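Local coordinates for protein alpha-1,3-glucanase (PDB 6K0P) that probably hydrolyses alpha-1,3-glucan, as a glycoside hydrolase of family GH87, at residues 22-27 and 64-69; 52-57 and 166-171. The protein carries 1 engineered substitution. All coordinates share one frame; numbering follows the deposited sequence.

Contact 1 of 2, residues 22-27 and 64-69; sequences MEAEST and VEFTLT. With CA (calcium ion), chain J.
Val-64 opens the contact: its CG2, anti to the backbone N, comes up to the carbonyl oxygen of Ala-24, with CG2 to O at 3.4 Å. Strand 63-67 belongs to one antiparallel sheet and strand 20-23 to another, and the two pack through side chains that meet both side chains and backbone, within the beta-sandwich formed by the N-terminal part of the chain, a calcium-binding module of the kind seen in galactose-binding-like domains. Phe-66 and Met-22 together fill the interface. With CG beside its backbone N (chi1 -63°), the phenylalanine ring reaches to the bend where strand 20-23 gives way to the type I turn from Glu-23 to Ser-26. Its CZ meets CA and CB of Ala-24, CB at 3.8 Å. Phe-66 CE2 lies 3.5 Å from the carbonyl oxygen of Met-22, which approaches the ring obliquely. From within the turn, on side chains whose CB atoms point away from 64-69, Glu-25 clamps the calcium ion with both carboxylate oxygens and Glu-23 gives it OE1, at 2.3 Å from the metal. Met-22 and Phe-66 run alongside each other in opposite senses, and the bend at chi3 of the methionine (-64°) brings its CE methyl back to within 3.8 Å of Phe-66 CB. At Thr-67 the carbonyl oxygen makes the contact, 3.3 Å from Met-22 SD, while OG1 is hydrogen-bonded to Lys-152. Leu-68 adds a looser apolar contact, its CD2 lying 4.3 Å from the CE methyl of Met-22.

Contact 2 of 2, residues 52-57 and 166-171; sequences RSSVYL and YVDLLE. With CA (calcium ion), chain J.
Tyr-56 and Tyr-166 lay their rings together as an offset stack, centroids 4.3 Å apart and planes 24° from parallel. Tyr-56 CD1 sits over the centre of the Tyr-166 ring, with CD1 to CZ at 3.3 Å; Tyr-166 OH in turn lies over the rim of the Tyr-56 ring. Different first torsions bring the rings together: CG is anti to the backbone N in Tyr-56 (chi1 -179°) but beside it in Tyr-166 (-66°). An alanine in place of Tyr-166 would probably open a gap against one face of the Tyr-56 ring and leave that ring free to turn.

Two backbone bonds join the hydrogen-bonded antiparallel pair Val-55 and Val-167: Val-55 N to Val-167 O at 2.9 Å and Val-167 N to Val-55 O at 2.8 Å, both nearly straight. On the face of these valines, Leu-57 CD1 meets Val-167 CG2 at 3.8 Å.

Calcium ties the loop before strand 55-57 to strand 165-173, just past the last bridge. Asp-168 chelates it through its backbone O and through OD1 at 2.3 Å, and Ser-53 O binds at 2.4 Å; Asp-168 OD2 turns to a salt bridge with Arg-78.

Strand 165-173 runs through the middle of the antiparallel sheet. Strands 55-57 and 20-23 pair with it in succession along one edge, strand 72-80 along the other, and Asp-168 with Leu-169 forms a classic beta bulge facing Arg-78.

From the N terminus the chain lays down 22-27, passes 52-57, and closes a first loop when 64-69 packs back on 22-27 in contact 1. It then travels through the rest of the module before 166-171 returns to 52-57 in contact 2, closing a much longer loop. Because the segments alternate, the two loops cross. Segment 166-171 is the common support: Met-22 O accepts from Leu-170 N, and Ala-24 N donates to Asp-168 O. Contact 1 thus brings the four-stranded sheet against the sheet to which contact 2 belongs, and the calcium ion, completed by Ser-50, fastens 22-27, 52-57 and 166-171 together.

Contact 1 of 2, residues 22-27 and 64-69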
ATOM      1  N   MET A  22     -16.081   0.704   4.418  1.00 10.92           N
ATOM      2  CA  MET A  22     -16.894   0.199   5.519  1.00 10.93           C
ATOM      3  C   MET A  22     -16.563  -1.260   5.781  1.00 11.28           C
ATOM      4  O   MET A  22     -16.611  -2.085   4.863  1.00 12.06           O
ATOM      5  CB  MET A  22     -18.379   0.378   5.209  1.00 15.05           C
ATOM      6  CG  MET A  22     -18.720   1.848   4.960  1.00 19.24           C
ATOM      7  SD  MET A  22     -20.475   2.175   5.100  1.00 24.02           S
ATOM      8  CE  MET A  22     -21.076   1.198   3.752  1.00 16.86           C
ATOM      9  N   GLU A  23     -16.215  -1.577   7.026  1.00 11.45           N
ATOM     10  CA  GLU A  23     -15.871  -2.948   7.379  1.00  9.88           C
ATOM     11  C   GLU A  23     -17.134  -3.786   7.513  1.00 10.15           C
ATOM     12  O   GLU A  23     -18.118  -3.363   8.132  1.00 11.09           O
ATOM     13  CB  GLU A  23     -15.099  -2.984   8.701  1.00 10.56           C
ATOM     14  CG  GLU A  23     -13.762  -2.248   8.671  1.00 12.21           C
ATOM     15  CD  GLU A  23     -12.704  -2.951   7.837  1.00 12.75           C
ATOM     16  OE1 GLU A  23     -12.936  -4.093   7.375  1.00 10.55           O
ATOM     17  OE2 GLU A  23     -11.628  -2.343   7.643  1.00 13.56           O
ATOM     18  N   ALA A  24     -17.101  -4.995   6.942  1.00  8.95           N
ATOM     19  CA  ALA A  24     -18.273  -5.863   6.996  1.00 10.44           C
ATOM     20  C   ALA A  24     -18.642  -6.198   8.432  1.00 10.95           C
ATOM     21  O   ALA A  24     -19.833  -6.245   8.781  1.00 10.79           O
ATOM     22  CB  ALA A  24     -17.995  -7.151   6.222  1.00 11.20           C
ATOM     23  N   GLU A  25     -17.634  -6.431   9.272  1.00 10.18           N
ATOM     24  CA  GLU A  25     -17.802  -6.938  10.633  1.00 10.72           C
ATOM     25  C   GLU A  25     -18.247  -5.879  11.627  1.00 13.46           C
ATOM     26  O   GLU A  25     -18.370  -6.193  12.818  1.00 14.37           O
ATOM     27  CB  GLU A  25     -16.490  -7.574  11.113  1.00 10.33           C
ATOM     28  CG  GLU A  25     -15.315  -6.604  11.232  1.00 10.44           C
ATOM     29  CD  GLU A  25     -14.516  -6.437   9.934  1.00 10.52           C
ATOM     30  OE1 GLU A  25     -15.028  -6.764   8.832  1.00  9.88           O
ATOM     31  OE2 GLU A  25     -13.362  -5.974  10.028  1.00 11.04           O
ATOM     32  N   SER A  26     -18.480  -4.648  11.184  1.00 12.66           N
ATOM     33  CA  SER A  26     -18.869  -3.591  12.107  1.00 14.05           C
ATOM     34  C   SER A  26     -20.118  -4.011  12.873  1.00 14.54           C
ATOM     35  O   SER A  26     -21.024  -4.646  12.320  1.00 12.84           O
ATOM     36  CB  SER A  26     -19.153  -2.313  11.327  1.00 15.31           C
ATOM     37  OG  SER A  26     -19.874  -1.378  12.122  1.00 18.89           O
ATOM     38  N   THR A  27     -20.160  -3.668  14.167  1.00 17.35           N
ATOM     39  CA  THR A  27     -21.333  -3.986  14.976  1.00 19.71           C
ATOM     40  C   THR A  27     -22.583  -3.257  14.499  1.00 20.79           C
ATOM     41  O   THR A  27     -23.689  -3.611  14.924  1.00 22.23           O
ATOM     42  CB  THR A  27     -21.062  -3.673  16.453  1.00 23.25           C
ATOM     43  OG1 THR A  27     -20.776  -2.279  16.604  1.00 27.11           O
ATOM     44  CG2 THR A  27     -19.876  -4.480  16.956  1.00 20.74           C
ATOM     45  N   VAL A  64     -24.628  -9.871   4.811  1.00 11.12           N
ATOM     46  CA  VAL A  64     -24.194  -8.822   5.723  1.00 12.21           C
ATOM     47  C   VAL A  64     -24.771  -7.513   5.205  1.00 11.90           C
ATOM     48  O   VAL A  64     -24.734  -7.251   3.998  1.00 12.35           O
ATOM     49  CB  VAL A  64     -22.660  -8.767   5.882  1.00 15.08           C
ATOM     50  CG1 VAL A  64     -21.967  -8.801   4.527  1.00 15.51           C
ATOM     51  CG2 VAL A  64     -22.253  -7.536   6.690  1.00 14.44           C
ATOM     52  N   GLU A  65     -25.350  -6.721   6.106  1.00 10.50           N
ATOM     53  CA  GLU A  65     -26.095  -5.521   5.727  1.00 10.19           C
ATOM     54  C   GLU A  65     -25.282  -4.290   6.105  1.00 11.38           C
ATOM     55  O   GLU A  65     -25.074  -4.016   7.295  1.00 12.82           O
ATOM     56  CB  GLU A  65     -27.441  -5.512   6.445  1.00 11.38           C
ATOM     57  CG  GLU A  65     -28.329  -4.334   6.069  1.00 13.89           C
ATOM     58  CD  GLU A  65     -29.658  -4.382   6.787  1.00 17.14           C
ATOM     59  OE1 GLU A  65     -29.678  -4.178   8.022  1.00 17.91           O
ATOM     60  OE2 GLU A  65     -30.676  -4.643   6.122  1.00 20.10           O
ATOM     61  N   PHE A  66     -24.841  -3.539   5.092  1.00 12.16           N
ATOM     62  CA  PHE A  66     -24.179  -2.258   5.284  1.00 11.62           C
ATOM     63  C   PHE A  66     -25.209  -1.137   5.214  1.00 11.06           C
ATOM     64  O   PHE A  66     -26.297  -1.295   4.656  1.00 13.09           O
ATOM     65  CB  PHE A  66     -23.154  -2.004   4.172  1.00 11.76           C
ATOM     66  CG  PHE A  66     -22.016  -2.985   4.129  1.00 10.12           C
ATOM     67  CD1 PHE A  66     -22.149  -4.191   3.470  1.00 12.56           C
ATOM     68  CD2 PHE A  66     -20.795  -2.677   4.715  1.00 11.22           C
ATOM     69  CE1 PHE A  66     -21.097  -5.095   3.414  1.00 11.27           C
ATOM     70  CE2 PHE A  66     -19.744  -3.571   4.661  1.00 10.91           C
ATOM     71  CZ  PHE A  66     -19.893  -4.777   4.007  1.00 11.12           C
ATOM     72  N   THR A  67     -24.842   0.017   5.768  1.00 12.46           N
ATOM     73  CA  THR A  67     -25.653   1.224   5.653  1.00 12.59           C
ATOM     74  C   THR A  67     -24.788   2.338   5.083  1.00 13.46           C
ATOM     75  O   THR A  67     -23.739   2.666   5.646  1.00 15.57           O
ATOM     76  CB  THR A  67     -26.228   1.640   7.008  1.00 15.14           C
ATOM     77  OG1 THR A  67     -27.018   0.567   7.535  1.00 15.92           O
ATOM     78  CG2 THR A  67     -27.116   2.873   6.852  1.00 15.20           C
ATOM     79  N   LEU A  68     -25.212   2.910   3.964  1.00 12.49           N
ATOM     80  CA  LEU A  68     -24.417   3.972   3.364  1.00 13.87           C
ATOM     81  C   LEU A  68     -24.337   5.178   4.294  1.00 13.95           C
ATOM     82  O   LEU A  68     -25.330   5.580   4.909  1.00 15.14           O
ATOM     83  CB  LEU A  68     -25.034   4.404   2.036  1.00 12.47           C
ATOM     84  CG  LEU A  68     -25.039   3.392   0.892  1.00 11.57           C
ATOM     85  CD1 LEU A  68     -25.555   4.067  -0.374  1.00 12.87           C
ATOM     86  CD2 LEU A  68     -23.649   2.837   0.661  1.00 11.66           C
ATOM     87  N   THR A  69     -23.143   5.757   4.392  1.00 13.74           N
ATOM     88  CA  THR A  69     -22.955   7.023   5.089  1.00 13.65           C
ATOM     89  C   THR A  69     -22.739   8.189   4.135  1.00 16.81           C
ATOM     90  O   THR A  69     -22.652   9.340   4.589  1.00 16.84           O
ATOM     91  CB  THR A  69     -21.807   6.933   6.090  1.00 15.01           C
ATOM     92  OG1 THR A  69     -20.618   6.502   5.422  1.00 17.85           O
ATOM     93  CG2 THR A  69     -22.155   5.936   7.183  1.00 17.56           C
TER
HETATM   94 CA    CA J2006     -12.924  -6.383   7.593  1.00  9.69          CA

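Contact 2 of 2, residues 52-57 and 166-171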
ATOM      1  N   ARG A  52      -8.600  -7.136  10.554  1.00 10.08           N
ATOM      2  CA  ARG A  52      -8.366  -8.501  11.020  1.00  8.72           C
ATOM      3  C   ARG A  52      -9.659  -9.288  11.194  1.00 10.79           C
ATOM      4  O   ARG A  52      -9.704 -10.247  11.969  1.00 10.72           O
ATOM      5  CB  ARG A  52      -7.486  -8.568  12.274  1.00 10.86           C
ATOM      6  CG  ARG A  52      -6.233  -7.708  12.160  1.00 10.32           C
ATOM      7  CD  ARG A  52      -5.272  -8.205  11.065  1.00 10.42           C
ATOM      8  NE  ARG A  52      -4.103  -7.329  11.044  1.00  9.88           N
ATOM      9  CZ  ARG A  52      -2.858  -7.712  10.756  1.00 10.43           C
ATOM     10  NH1 ARG A  52      -2.584  -8.970  10.417  1.00 10.06           N
ATOM     11  NH2 ARG A  52      -1.879  -6.818  10.805  1.00 11.28           N
ATOM     12  N   SER A  53     -10.711  -8.922  10.458  1.00 10.08           N
ATOM     13  CA  SER A  53     -11.945  -9.690  10.519  1.00  9.68           C
ATOM     14  C   SER A  53     -12.735  -9.537   9.223  1.00  9.97           C
ATOM     15  O   SER A  53     -12.602  -8.555   8.492  1.00 10.87           O
ATOM     16  CB  SER A  53     -12.796  -9.271  11.725  1.00 11.54           C
ATOM     17  OG  SER A  53     -14.013 -10.004  11.787  1.00 12.38           O
ATOM     18  N   SER A  54     -13.570 -10.537   8.964  1.00  9.52           N
ATOM     19  CA  SER A  54     -14.508 -10.542   7.852  0.59  9.92           C
ATOM     20  C   SER A  54     -15.772 -11.238   8.320  1.00  9.82           C
ATOM     21  O   SER A  54     -15.813 -11.820   9.409  1.00 10.68           O
ATOM     22  CB  SER A  54     -13.955 -11.313   6.650  0.59 12.10           C
ATOM     23  OG  SER A  54     -12.873 -10.629   6.074  0.59 11.24           O
ATOM     24  N   VAL A  55     -16.809 -11.190   7.489  1.00  9.43           N
ATOM     25  CA  VAL A  55     -18.025 -11.961   7.737  1.00  9.97           C
ATOM     26  C   VAL A  55     -18.105 -13.046   6.680  1.00 11.70           C
ATOM     27  O   VAL A  55     -18.152 -12.755   5.478  1.00 10.89           O
ATOM     28  CB  VAL A  55     -19.289 -11.093   7.744  1.00 11.43           C
ATOM     29  CG1 VAL A  55     -20.510 -11.976   8.002  1.00 12.68           C
ATOM     30  CG2 VAL A  55     -19.181 -10.006   8.808  1.00 11.32           C
ATOM     31  N   TYR A  56     -18.105 -14.297   7.132  1.00 10.14           N
ATOM     32  CA  TYR A  56     -18.137 -15.465   6.267  1.00 10.14           C
ATOM     33  C   TYR A  56     -19.586 -15.821   5.966  1.00  9.79           C
ATOM     34  O   TYR A  56     -20.373 -16.087   6.885  1.00 11.02           O
ATOM     35  CB  TYR A  56     -17.459 -16.598   7.035  1.00 10.71           C
ATOM     36  CG  TYR A  56     -17.313 -17.952   6.373  1.00 10.93           C
ATOM     37  CD1 TYR A  56     -16.749 -18.098   5.108  1.00 10.51           C
ATOM     38  CD2 TYR A  56     -17.665 -19.099   7.066  1.00 13.95           C
ATOM     39  CE1 TYR A  56     -16.569 -19.366   4.541  1.00 11.61           C
ATOM     40  CE2 TYR A  56     -17.493 -20.347   6.514  1.00 14.32           C
ATOM     41  CZ  TYR A  56     -16.953 -20.479   5.259  1.00 15.40           C
ATOM     42  OH  TYR A  56     -16.778 -21.753   4.740  1.00 18.37           O
ATOM     43  N   LEU A  57     -19.942 -15.821   4.681  1.00 10.82           N
ATOM     44  CA  LEU A  57     -21.264 -16.227   4.223  1.00 11.45           C
ATOM     45  C   LEU A  57     -21.125 -17.611   3.608  1.00 11.21           C
ATOM     46  O   LEU A  57     -20.385 -17.795   2.638  1.00 11.52           O
ATOM     47  CB  LEU A  57     -21.822 -15.236   3.199  1.00 10.29           C
ATOM     48  CG  LEU A  57     -21.744 -13.748   3.549  1.00  9.52           C
ATOM     49  CD1 LEU A  57     -22.341 -12.909   2.419  1.00 12.68           C
ATOM     50  CD2 LEU A  57     -22.459 -13.460   4.871  1.00 10.94           C
ATOM     51  N   TYR A 166     -15.885 -14.902   2.039  1.00 10.59           N
ATOM     52  CA  TYR A 166     -15.587 -14.034   3.172  1.00  9.08           C
ATOM     53  C   TYR A 166     -15.720 -12.599   2.697  1.00 10.45           C
ATOM     54  O   TYR A 166     -15.056 -12.201   1.738  1.00 11.38           O
ATOM     55  CB  TYR A 166     -14.161 -14.257   3.670  1.00  9.74           C
ATOM     56  CG  TYR A 166     -13.913 -15.624   4.267  1.00  9.45           C
ATOM     57  CD1 TYR A 166     -13.593 -16.713   3.452  1.00 10.54           C
ATOM     58  CD2 TYR A 166     -13.996 -15.829   5.639  1.00  9.57           C
ATOM     59  CE1 TYR A 166     -13.367 -17.956   3.985  1.00 10.50           C
ATOM     60  CE2 TYR A 166     -13.760 -17.085   6.183  1.00 11.02           C
ATOM     61  CZ  TYR A 166     -13.438 -18.130   5.347  1.00 10.46           C
ATOM     62  OH  TYR A 166     -13.213 -19.392   5.855  1.00 12.62           O
ATOM     63  N   VAL A 167     -16.575 -11.827   3.353  1.00  9.75           N
ATOM     64  CA  VAL A 167     -16.797 -10.428   2.994  1.00 10.14           C
ATOM     65  C   VAL A 167     -16.017  -9.572   3.982  1.00 10.41           C
ATOM     66  O   VAL A 167     -16.318  -9.564   5.180  1.00 10.09           O
ATOM     67  CB  VAL A 167     -18.285 -10.073   3.004  1.00  9.63           C
ATOM     68  CG1 VAL A 167     -18.477  -8.600   2.671  1.00 11.57           C
ATOM     69  CG2 VAL A 167     -19.061 -10.954   2.042  1.00 10.57           C
ATOM     70  N   ASP A 168     -15.007  -8.858   3.482  1.00  9.55           N
ATOM     71  CA  ASP A 168     -14.074  -8.131   4.338  1.00  8.15           C
ATOM     72  C   ASP A 168     -14.501  -6.678   4.535  1.00  8.91           C
ATOM     73  O   ASP A 168     -14.641  -6.209   5.672  1.00  9.59           O
ATOM     74  CB  ASP A 168     -12.668  -8.224   3.727  1.00  8.98           C
ATOM     75  CG  ASP A 168     -11.618  -7.519   4.548  1.00  9.93           C
ATOM     76  OD1 ASP A 168     -11.925  -7.100   5.679  1.00 10.05           O
ATOM     77  OD2 ASP A 168     -10.470  -7.391   4.073  1.00 10.21           O
ATOM     78  N   LEU A 169     -14.678  -5.950   3.437  1.00  9.30           N
ATOM     79  CA  LEU A 169     -15.063  -4.549   3.481  1.00  9.07           C
ATOM     80  C   LEU A 169     -15.773  -4.215   2.182  1.00 11.31           C
ATOM     81  O   LEU A 169     -15.703  -4.957   1.198  1.00 10.56           O
ATOM     82  CB  LEU A 169     -13.850  -3.618   3.693  1.00  9.61           C
ATOM     83  CG  LEU A 169     -12.738  -3.583   2.621  1.00 11.12           C
ATOM     84  CD1 LEU A 169     -13.120  -2.768   1.375  1.00 13.04           C
ATOM     85  CD2 LEU A 169     -11.447  -3.020   3.193  1.00 13.45           C
ATOM     86  N   LEU A 170     -16.428  -3.060   2.184  1.00  9.88           N
ATOM     87  CA  LEU A 170     -17.091  -2.506   1.013  1.00 11.14           C
ATOM     88  C   LEU A 170     -16.627  -1.069   0.837  1.00 11.95           C
ATOM     89  O   LEU A 170     -16.699  -0.277   1.783  1.00 12.32           O
ATOM     90  CB  LEU A 170     -18.607  -2.537   1.232  1.00 11.01           C
ATOM     91  CG  LEU A 170     -19.518  -2.082   0.090  1.00 10.32           C
ATOM     92  CD1 LEU A 170     -19.470  -3.110  -1.031  1.00 12.81           C
ATOM     93  CD2 LEU A 170     -20.944  -1.882   0.607  1.00 12.92           C
ATOM     94  N   GLU A 171     -16.134  -0.734  -0.360  1.00  9.41           N
ATOM     95  CA  GLU A 171     -15.968   0.659  -0.761  1.00  9.72           C
ATOM     96  C   GLU A 171     -17.280   1.114  -1.362  1.00 10.55           C
ATOM     97  O   GLU A 171     -17.906   0.368  -2.122  1.00 11.37           O
ATOM     98  CB  GLU A 171     -14.924   0.825  -1.869  1.00 13.05           C
ATOM     99  CG  GLU A 171     -13.520   0.463  -1.518  1.00 11.97           C
ATOM    100  CD  GLU A 171     -12.577   0.676  -2.694  1.00 11.60           C
ATOM    101  OE1 GLU A 171     -12.864   1.528  -3.562  1.00 12.44           O
ATOM    102  OE2 GLU A 171     -11.544  -0.003  -2.764  1.00 12.00           O
TER
HETATM  103 CA    CA J2006     -12.924  -6.383   7.593  1.00  9.69          CA